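Local coordinates for protein vaginolysin (Gardnerella vaginalis, PDB 5IMY) that probably binds cholesterol in host membranes and lyses cells as a pore-forming toxin of the cholesterol-dependent cytolysin family, at residues Tyr34-Ile47 with Phe354-Asp368. Numbering follows the deposited sequence.
Sequences YDKTNILARHGETI and FVKDNEVATLQSNSD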
ATOM      1  N   TYR A  34      32.358 -15.067 -29.090  1.00 55.31           N
ATOM      2  CA  TYR A  34      31.136 -14.300 -28.913  1.00 48.49           C
ATOM      3  C   TYR A  34      30.660 -14.440 -27.475  1.00 47.43           C
ATOM      4  O   TYR A  34      31.063 -15.349 -26.746  1.00 47.80           O
ATOM      5  CB  TYR A  34      30.034 -14.752 -29.881  1.00 48.06           C
ATOM      6  CG  TYR A  34      29.801 -16.244 -29.894  1.00 47.03           C
ATOM      7  CD1 TYR A  34      28.818 -16.822 -29.099  1.00 44.63           C
ATOM      8  CD2 TYR A  34      30.564 -17.074 -30.703  1.00 42.96           C
ATOM      9  CE1 TYR A  34      28.604 -18.187 -29.110  1.00 43.18           C
ATOM     10  CE2 TYR A  34      30.357 -18.439 -30.723  1.00 43.25           C
ATOM     11  CZ  TYR A  34      29.374 -18.992 -29.924  1.00 38.25           C
ATOM     12  OH  TYR A  34      29.165 -20.353 -29.941  1.00 39.05           O
ATOM     13  N   ASP A  35      29.809 -13.502 -27.072  1.00 48.10           N
ATOM     14  CA  ASP A  35      29.164 -13.531 -25.763  1.00 61.14           C
ATOM     15  C   ASP A  35      27.829 -14.242 -25.943  1.00 68.82           C
ATOM     16  O   ASP A  35      26.867 -13.655 -26.448  1.00 63.45           O
ATOM     17  CB  ASP A  35      28.996 -12.114 -25.224  1.00 57.82           C
ATOM     18  CG  ASP A  35      27.961 -12.020 -24.116  1.00 60.90           C
ATOM     19  OD1 ASP A  35      27.411 -10.917 -23.914  1.00 64.78           O
ATOM     20  OD2 ASP A  35      27.696 -13.040 -23.446  1.00 62.19           O
ATOM     21  N   LYS A  36      27.764 -15.515 -25.539  1.00 61.18           N
ATOM     22  CA  LYS A  36      26.605 -16.322 -25.908  1.00 55.03           C
ATOM     23  C   LYS A  36      25.298 -15.780 -25.341  1.00 58.25           C
ATOM     24  O   LYS A  36      24.234 -16.292 -25.710  1.00 59.34           O
ATOM     25  CB  LYS A  36      26.730 -17.784 -25.455  1.00 55.61           C
ATOM     26  CG  LYS A  36      28.069 -18.232 -24.869  1.00 66.75           C
ATOM     27  CD  LYS A  36      27.999 -19.686 -24.397  1.00 61.83           C
ATOM     28  CE  LYS A  36      26.824 -19.914 -23.449  1.00 70.65           C
ATOM     29  NZ  LYS A  36      26.626 -18.798 -22.477  1.00 76.02           N
ATOM     30  N   THR A  37      25.332 -14.785 -24.453  1.00 59.71           N
ATOM     31  CA  THR A  37      24.086 -14.204 -23.956  1.00 57.00           C
ATOM     32  C   THR A  37      23.611 -13.063 -24.852  1.00 57.15           C
ATOM     33  O   THR A  37      22.541 -13.150 -25.461  1.00 55.54           O
ATOM     34  CB  THR A  37      24.248 -13.708 -22.515  1.00 63.45           C
ATOM     35  OG1 THR A  37      24.778 -14.757 -21.697  1.00 67.73           O
ATOM     36  CG2 THR A  37      22.890 -13.279 -21.966  1.00 55.74           C
ATOM     37  N   ASN A  38      24.392 -11.985 -24.939  1.00 55.74           N
ATOM     38  CA  ASN A  38      23.962 -10.831 -25.720  1.00 63.70           C
ATOM     39  C   ASN A  38      23.851 -11.135 -27.207  1.00 54.50           C
ATOM     40  O   ASN A  38      23.262 -10.333 -27.941  1.00 49.08           O
ATOM     41  CB  ASN A  38      24.917  -9.656 -25.504  1.00 67.10           C
ATOM     42  CG  ASN A  38      24.632  -8.905 -24.217  1.00 72.11           C
ATOM     43  OD1 ASN A  38      23.835  -7.967 -24.198  1.00 71.65           O
ATOM     44  ND2 ASN A  38      25.280  -9.317 -23.133  1.00 68.93           N
ATOM     45  N   ILE A  39      24.392 -12.265 -27.669  1.00 54.53           N
ATOM     46  CA  ILE A  39      24.309 -12.584 -29.089  1.00 47.97           C
ATOM     47  C   ILE A  39      22.874 -12.911 -29.484  1.00 40.36           C
ATOM     48  O   ILE A  39      22.477 -12.697 -30.635  1.00 41.14           O
ATOM     49  CB  ILE A  39      25.271 -13.737 -29.436  1.00 46.83           C
ATOM     50  CG1 ILE A  39      25.459 -13.849 -30.951  1.00 42.06           C
ATOM     51  CG2 ILE A  39      24.761 -15.067 -28.883  1.00 46.63           C
ATOM     52  CD1 ILE A  39      26.216 -12.686 -31.565  1.00 43.33           C
ATOM     53  N   LEU A  40      22.077 -13.433 -28.550  1.00 42.07           N
ATOM     54  CA  LEU A  40      20.698 -13.824 -28.816  1.00 40.48           C
ATOM     55  C   LEU A  40      19.718 -13.079 -27.915  1.00 40.05           C
ATOM     56  O   LEU A  40      18.621 -13.571 -27.641  1.00 45.94           O
ATOM     57  CB  LEU A  40      20.530 -15.335 -28.651  1.00 38.77           C
ATOM     58  CG  LEU A  40      21.081 -16.212 -29.779  1.00 37.98           C
ATOM     59  CD1 LEU A  40      21.067 -17.675 -29.367  1.00 39.88           C
ATOM     60  CD2 LEU A  40      20.285 -16.011 -31.059  1.00 40.12           C
ATOM     61  N   ALA A  41      20.092 -11.889 -27.455  1.00 46.30           N
ATOM     62  CA  ALA A  41      19.229 -11.094 -26.593  1.00 48.18           C
ATOM     63  C   ALA A  41      18.409 -10.109 -27.417  1.00 46.57           C
ATOM     64  O   ALA A  41      18.909  -9.510 -28.374  1.00 46.68           O
ATOM     65  CB  ALA A  41      20.056 -10.340 -25.550  1.00 53.77           C
ATOM     66  N   ARG A  42      17.144  -9.950 -27.036  1.00 56.51           N
ATOM     67  CA  ARG A  42      16.223  -9.027 -27.680  1.00 54.41           C
ATOM     68  C   ARG A  42      15.779  -7.978 -26.668  1.00 60.91           C
ATOM     69  O   ARG A  42      15.694  -8.251 -25.467  1.00 62.30           O
ATOM     70  CB  ARG A  42      15.007  -9.778 -28.253  1.00 55.61           C
ATOM     71  CG  ARG A  42      13.900  -8.890 -28.809  1.00 67.66           C
ATOM     72  CD  ARG A  42      12.983  -9.667 -29.756  1.00 63.44           C
ATOM     73  NE  ARG A  42      12.435 -10.882 -29.149  1.00 59.66           N
ATOM     74  CZ  ARG A  42      11.229 -10.980 -28.590  1.00 60.13           C
ATOM     75  NH1 ARG A  42      10.411  -9.936 -28.544  1.00 53.94           N
ATOM     76  NH2 ARG A  42      10.835 -12.138 -28.074  1.00 45.82           N
ATOM     77  N   HIS A  43      15.508  -6.769 -27.158  1.00 63.33           N
ATOM     78  CA  HIS A  43      15.144  -5.649 -26.297  1.00 62.51           C
ATOM     79  C   HIS A  43      13.956  -4.913 -26.896  1.00 64.09           C
ATOM     80  O   HIS A  43      13.980  -4.546 -28.074  1.00 68.93           O
ATOM     81  CB  HIS A  43      16.324  -4.687 -26.112  1.00 72.12           C
ATOM     82  CG  HIS A  43      17.468  -5.272 -25.344  1.00 83.73           C
ATOM     83  ND1 HIS A  43      18.449  -6.039 -25.935  1.00 82.92           N
ATOM     84  CD2 HIS A  43      17.788  -5.202 -24.029  1.00 89.07           C
ATOM     85  CE1 HIS A  43      19.324  -6.416 -25.019  1.00 78.96           C
ATOM     86  NE2 HIS A  43      18.945  -5.922 -23.854  1.00 91.47           N
ATOM     87  N   GLY A  44      12.930  -4.693 -26.082  1.00 66.71           N
ATOM     88  CA  GLY A  44      11.724  -4.006 -26.506  1.00 60.69           C
ATOM     89  C   GLY A  44      11.771  -2.519 -26.234  1.00 62.51           C
ATOM     90  O   GLY A  44      12.840  -1.901 -26.199  1.00 54.58           O
ATOM     91  N   GLU A  45      10.592  -1.935 -26.034  1.00 62.56           N
ATOM     92  CA  GLU A  45      10.490  -0.506 -25.787  1.00 59.83           C
ATOM     93  C   GLU A  45      10.928  -0.170 -24.365  1.00 51.34           C
ATOM     94  O   GLU A  45      10.972  -1.027 -23.478  1.00 49.07           O
ATOM     95  CB  GLU A  45       9.058  -0.016 -26.011  1.00 51.89           C
ATOM     96  CG  GLU A  45       8.039  -0.591 -25.033  1.00 56.85           C
ATOM     97  CD  GLU A  45       6.677   0.064 -25.158  1.00 61.37           C
ATOM     98  OE1 GLU A  45       6.623   1.311 -25.240  1.00 58.08           O
ATOM     99  OE2 GLU A  45       5.662  -0.664 -25.178  1.00 60.33           O
ATOM    100  N   THR A  46      11.254   1.103 -24.156  1.00 49.89           N
ATOM    101  CA  THR A  46      11.584   1.627 -22.840  1.00 53.56           C
ATOM    102  C   THR A  46      10.496   2.591 -22.384  1.00 59.82           C
ATOM    103  O   THR A  46       9.844   3.249 -23.199  1.00 53.78           O
ATOM    104  CB  THR A  46      12.940   2.341 -22.843  1.00 63.92           C
ATOM    105  OG1 THR A  46      13.315   2.660 -21.497  1.00 66.66           O
ATOM    106  CG2 THR A  46      12.883   3.627 -23.668  1.00 69.18           C
ATOM    107  N   ILE A  47      10.305   2.664 -21.066  1.00 62.24           N
ATOM    108  CA  ILE A  47       9.265   3.498 -20.476  1.00 49.79           C
ATOM    109  C   ILE A  47       9.785   4.053 -19.160  1.00 49.18           C
ATOM    110  O   ILE A  47      10.587   3.418 -18.471  1.00 49.96           O
ATOM    111  CB  ILE A  47       7.953   2.706 -20.263  1.00 56.80           C
ATOM    112  CG1 ILE A  47       7.346   2.275 -21.601  1.00 52.85           C
ATOM    113  CG2 ILE A  47       6.938   3.537 -19.494  1.00 43.97           C
ATOM    114  CD1 ILE A  47       6.307   1.188 -21.473  1.00 43.16           C
ATOM    115  N   PHE A 354      24.813 -24.488 -29.658  1.00 39.46           N
ATOM    116  CA  PHE A 354      25.931 -23.897 -30.379  1.00 38.87           C
ATOM    117  C   PHE A 354      26.829 -24.984 -30.956  1.00 32.71           C
ATOM    118  O   PHE A 354      27.123 -25.985 -30.301  1.00 35.53           O
ATOM    119  CB  PHE A 354      26.745 -22.991 -29.456  1.00 37.18           C
ATOM    120  CG  PHE A 354      26.067 -21.691 -29.126  1.00 34.56           C
ATOM    121  CD1 PHE A 354      25.928 -20.704 -30.087  1.00 40.00           C
ATOM    122  CD2 PHE A 354      25.584 -21.450 -27.850  1.00 39.09           C
ATOM    123  CE1 PHE A 354      25.309 -19.506 -29.788  1.00 37.07           C
ATOM    124  CE2 PHE A 354      24.965 -20.253 -27.543  1.00 37.44           C
ATOM    125  CZ  PHE A 354      24.827 -19.279 -28.513  1.00 30.37           C
ATOM    126  N   VAL A 355      27.269 -24.775 -32.198  1.00 37.62           N
ATOM    127  CA  VAL A 355      28.163 -25.732 -32.843  1.00 34.54           C
ATOM    128  C   VAL A 355      29.506 -25.774 -32.124  1.00 31.71           C
ATOM    129  O   VAL A 355      30.133 -26.834 -32.014  1.00 36.89           O
ATOM    130  CB  VAL A 355      28.334 -25.374 -34.332  1.00 31.44           C
ATOM    131  CG1 VAL A 355      29.381 -26.271 -34.994  1.00 36.61           C
ATOM    132  CG2 VAL A 355      27.000 -25.485 -35.057  1.00 38.88           C
ATOM    133  N   LYS A 356      29.964 -24.627 -31.619  1.00 36.00           N
ATOM    134  CA  LYS A 356      31.305 -24.544 -31.047  1.00 41.82           C
ATOM    135  C   LYS A 356      31.486 -25.541 -29.908  1.00 43.55           C
ATOM    136  O   LYS A 356      32.478 -26.278 -29.867  1.00 46.71           O
ATOM    137  CB  LYS A 356      31.577 -23.118 -30.561  1.00 45.74           C
ATOM    138  CG  LYS A 356      32.988 -22.912 -30.011  1.00 41.16           C
ATOM    139  CD  LYS A 356      32.999 -22.085 -28.730  1.00 58.49           C
ATOM    140  CE  LYS A 356      33.089 -20.590 -29.004  1.00 53.63           C
ATOM    141  NZ  LYS A 356      34.193 -19.973 -28.213  1.00 55.93           N
ATOM    142  N   ASP A 357      30.541 -25.574 -28.964  1.00 42.27           N
ATOM    143  CA  ASP A 357      30.690 -26.383 -27.759  1.00 44.84           C
ATOM    144  C   ASP A 357      29.460 -27.230 -27.449  1.00 42.21           C
ATOM    145  O   ASP A 357      29.393 -27.826 -26.367  1.00 42.24           O
ATOM    146  CB  ASP A 357      31.011 -25.487 -26.558  1.00 51.57           C
ATOM    147  CG  ASP A 357      30.008 -24.366 -26.382  1.00 51.14           C
ATOM    148  OD1 ASP A 357      28.911 -24.452 -26.974  1.00 45.28           O
ATOM    149  OD2 ASP A 357      30.315 -23.400 -25.653  1.00 56.38           O
ATOM    150  N   ASN A 358      28.488 -27.301 -28.357  1.00 39.46           N
ATOM    151  CA  ASN A 358      27.292 -28.120 -28.173  1.00 44.53           C
ATOM    152  C   ASN A 358      26.471 -27.690 -26.961  1.00 45.42           C
ATOM    153  O   ASN A 358      25.627 -28.454 -26.477  1.00 44.69           O
ATOM    154  CB  ASN A 358      27.658 -29.605 -28.057  1.00 36.85           C
ATOM    155  CG  ASN A 358      28.414 -30.111 -29.269  1.00 43.86           C
ATOM    156  OD1 ASN A 358      27.845 -30.259 -30.351  1.00 44.20           O
ATOM    157  ND2 ASN A 358      29.702 -30.385 -29.094  1.00 32.74           N
ATOM    158  N   GLU A 359      26.693 -26.478 -26.461  1.00 43.20           N
ATOM    159  CA  GLU A 359      25.919 -25.968 -25.338  1.00 43.67           C
ATOM    160  C   GLU A 359      24.568 -25.454 -25.814  1.00 41.75           C
ATOM    161  O   GLU A 359      24.474 -24.753 -26.825  1.00 41.12           O
ATOM    162  CB  GLU A 359      26.677 -24.848 -24.624  1.00 48.10           C
ATOM    163  CG  GLU A 359      27.485 -25.312 -23.423  1.00 61.55           C
ATOM    164  CD  GLU A 359      28.458 -24.257 -22.932  1.00 70.10           C
ATOM    165  OE1 GLU A 359      28.265 -23.067 -23.259  1.00 65.98           O
ATOM    166  OE2 GLU A 359      29.420 -24.619 -22.221  1.00 72.62           O
ATOM    167  N   VAL A 360      23.517 -25.815 -25.076  1.00 41.94           N
ATOM    168  CA  VAL A 360      22.188 -25.307 -25.383  1.00 41.07           C
ATOM    169  C   VAL A 360      22.212 -23.786 -25.346  1.00 41.30           C
ATOM    170  O   VAL A 360      22.781 -23.174 -24.432  1.00 37.05           O
ATOM    171  CB  VAL A 360      21.156 -25.876 -24.396  1.00 38.07           C
ATOM    172  CG1 VAL A 360      19.770 -25.304 -24.672  1.00 44.34           C
ATOM    173  CG2 VAL A 360      21.132 -27.399 -24.471  1.00 35.77           C
ATOM    174  N   ALA A 361      21.593 -23.167 -26.348  1.00 37.13           N
ATOM    175  CA  ALA A 361      21.547 -21.717 -26.461  1.00 37.29           C
ATOM    176  C   ALA A 361      20.217 -21.196 -25.936  1.00 39.96           C
ATOM    177  O   ALA A 361      19.167 -21.810 -26.152  1.00 44.45           O
ATOM    178  CB  ALA A 361      21.741 -21.279 -27.914  1.00 37.90           C
ATOM    179  N   THR A 362      20.268 -20.061 -25.243  1.00 33.72           N
ATOM    180  CA  THR A 362      19.087 -19.441 -24.666  1.00 38.11           C
ATOM    181  C   THR A 362      18.861 -18.073 -25.295  1.00 33.33           C
ATOM    182  O   THR A 362      19.813 -17.371 -25.652  1.00 35.30           O
ATOM    183  CB  THR A 362      19.218 -19.288 -23.144  1.00 30.70           C
ATOM    184  OG1 THR A 362      20.356 -18.475 -22.837  1.00 38.57           O
ATOM    185  CG2 THR A 362      19.371 -20.647 -22.478  1.00 28.70           C
ATOM    186  N   LEU A 363      17.591 -17.700 -25.425  1.00 36.89           N
ATOM    187  CA  LEU A 363      17.194 -16.407 -25.969  1.00 38.51           C
ATOM    188  C   LEU A 363      16.664 -15.539 -24.837  1.00 40.78           C
ATOM    189  O   LEU A 363      15.721 -15.929 -24.140  1.00 37.50           O
ATOM    190  CB  LEU A 363      16.135 -16.567 -27.059  1.00 28.54           C
ATOM    191  CG  LEU A 363      16.671 -16.906 -28.453  1.00 38.21           C
ATOM    192  CD1 LEU A 363      17.210 -18.328 -28.501  1.00 39.32           C
ATOM    193  CD2 LEU A 363      15.595 -16.696 -29.508  1.00 36.65           C
ATOM    194  N   GLN A 364      17.271 -14.370 -24.660  1.00 42.10           N
ATOM    195  CA  GLN A 364      16.851 -13.411 -23.648  1.00 45.23           C
ATOM    196  C   GLN A 364      15.977 -12.354 -24.310  1.00 45.66           C
ATOM    197  O   GLN A 364      16.393 -11.720 -25.286  1.00 41.73           O
ATOM    198  CB  GLN A 364      18.061 -12.767 -22.970  1.00 54.03           C
ATOM    199  CG  GLN A 364      17.722 -11.570 -22.089  1.00 60.29           C
ATOM    200  CD  GLN A 364      18.920 -11.065 -21.308  1.00 61.09           C
ATOM    201  OE1 GLN A 364      19.485 -11.782 -20.483  1.00 64.27           O
ATOM    202  NE2 GLN A 364      19.318  -9.825 -21.571  1.00 69.81           N
ATOM    203  N   SER A 365      14.769 -12.172 -23.785  1.00 44.86           N
ATOM    204  CA  SER A 365      13.853 -11.147 -24.261  1.00 46.08           C
ATOM    205  C   SER A 365      13.382 -10.331 -23.072  1.00 49.53           C
ATOM    206  O   SER A 365      12.994 -10.896 -22.043  1.00 47.63           O
ATOM    207  CB  SER A 365      12.657 -11.765 -24.989  1.00 48.61           C
ATOM    208  OG  SER A 365      13.079 -12.456 -26.151  1.00 53.67           O
ATOM    209  N   ASN A 366      13.422  -9.008 -23.206  1.00 43.95           N
ATOM    210  CA  ASN A 366      12.943  -8.132 -22.152  1.00 50.85           C
ATOM    211  C   ASN A 366      12.260  -6.924 -22.770  1.00 49.29           C
ATOM    212  O   ASN A 366      12.584  -6.508 -23.886  1.00 51.15           O
ATOM    213  CB  ASN A 366      14.079  -7.679 -21.221  1.00 56.58           C
ATOM    214  CG  ASN A 366      14.942  -6.595 -21.833  1.00 64.12           C
ATOM    215  OD1 ASN A 366      15.266  -6.635 -23.020  1.00 63.24           O
ATOM    216  ND2 ASN A 366      15.321  -5.616 -21.020  1.00 75.15           N
ATOM    217  N   SER A 367      11.306  -6.366 -22.031  1.00 48.24           N
ATOM    218  CA  SER A 367      10.543  -5.221 -22.502  1.00 43.50           C
ATOM    219  C   SER A 367       9.903  -4.531 -21.310  1.00 45.41           C
ATOM    220  O   SER A 367       9.412  -5.193 -20.392  1.00 44.61           O
ATOM    221  CB  SER A 367       9.464  -5.644 -23.503  1.00 39.83           C
ATOM    222  OG  SER A 367       8.591  -4.567 -23.780  1.00 52.13           O
ATOM    223  N   ASP A 368       9.918  -3.203 -21.328  1.00 50.01           N
ATOM    224  CA  ASP A 368       9.187  -2.435 -20.336  1.00 45.39           C
ATOM    225  C   ASP A 368       7.709  -2.401 -20.695  1.00 45.82           C
ATOM    226  O   ASP A 368       7.329  -2.488 -21.867  1.00 46.82           O
ATOM    227  CB  ASP A 368       9.731  -1.008 -20.238  1.00 49.46           C
ATOM    228  CG  ASP A 368      11.094  -0.946 -19.574  1.00 50.37           C
ATOM    229  OD1 ASP A 368      11.510  -1.956 -18.967  1.00 45.27           O
ATOM    230  OD2 ASP A 368      11.742   0.119 -19.650  1.00 46.74           O
TER
HETATM  231  O   HOH W   1      29.006 -21.803 -32.365  1.00 38.05           O
HETATM  232  O   HOH W   2      23.066 -18.606 -24.868  1.00 45.93           O
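Tyr34 brings CE1 over one face of the Phe354 ring, offset toward its rim, as the two side chains slide past each other in opposite directions. Tyr34 CE1 lies 3.6 Å from Phe354 CE1, and the planes meet obliquely at 42°. With CG wedged between backbone N and carbonyl carbon (chi1 50°), Tyr34 sends its hydroxyl toward the turn of 354-368, where a water joins OH to the backbone N of Lys356. Lys36 CB approaches the same phenyl ring obliquely, 3.7 Å from Phe354 CE2. Leu40, buried, reaches in with CD1, 3.9 Å from Ala361 CB, and also meets Leu363 CD1.

Farther along, strand 41-43 runs parallel to strand 363-368. The Arg42 N to Gln364 O bond (2.6 Å) is nearly straight, 164° at the hydrogen, and Gly44 N donates to Asn366 O. Ser365 CB sits against one face of the Arg42 guanidinium, offset toward its rim, while NH2 is hydrogen-bonded to Lys181 O. Beyond strand 41-43, Asp368 OD2 accepts from Ile47 N through its anti lone pair, at 3.2 Å.

Strand 62-76 flanks 363-368 on its other edge, so 41-43 extends the sheet. One end of the contact thus rests on aromatic and aliphatic packing with a water-bridged hydroxyl, the other on directional bonds between backbones and from Ile47 N to the Asp368 carboxylate.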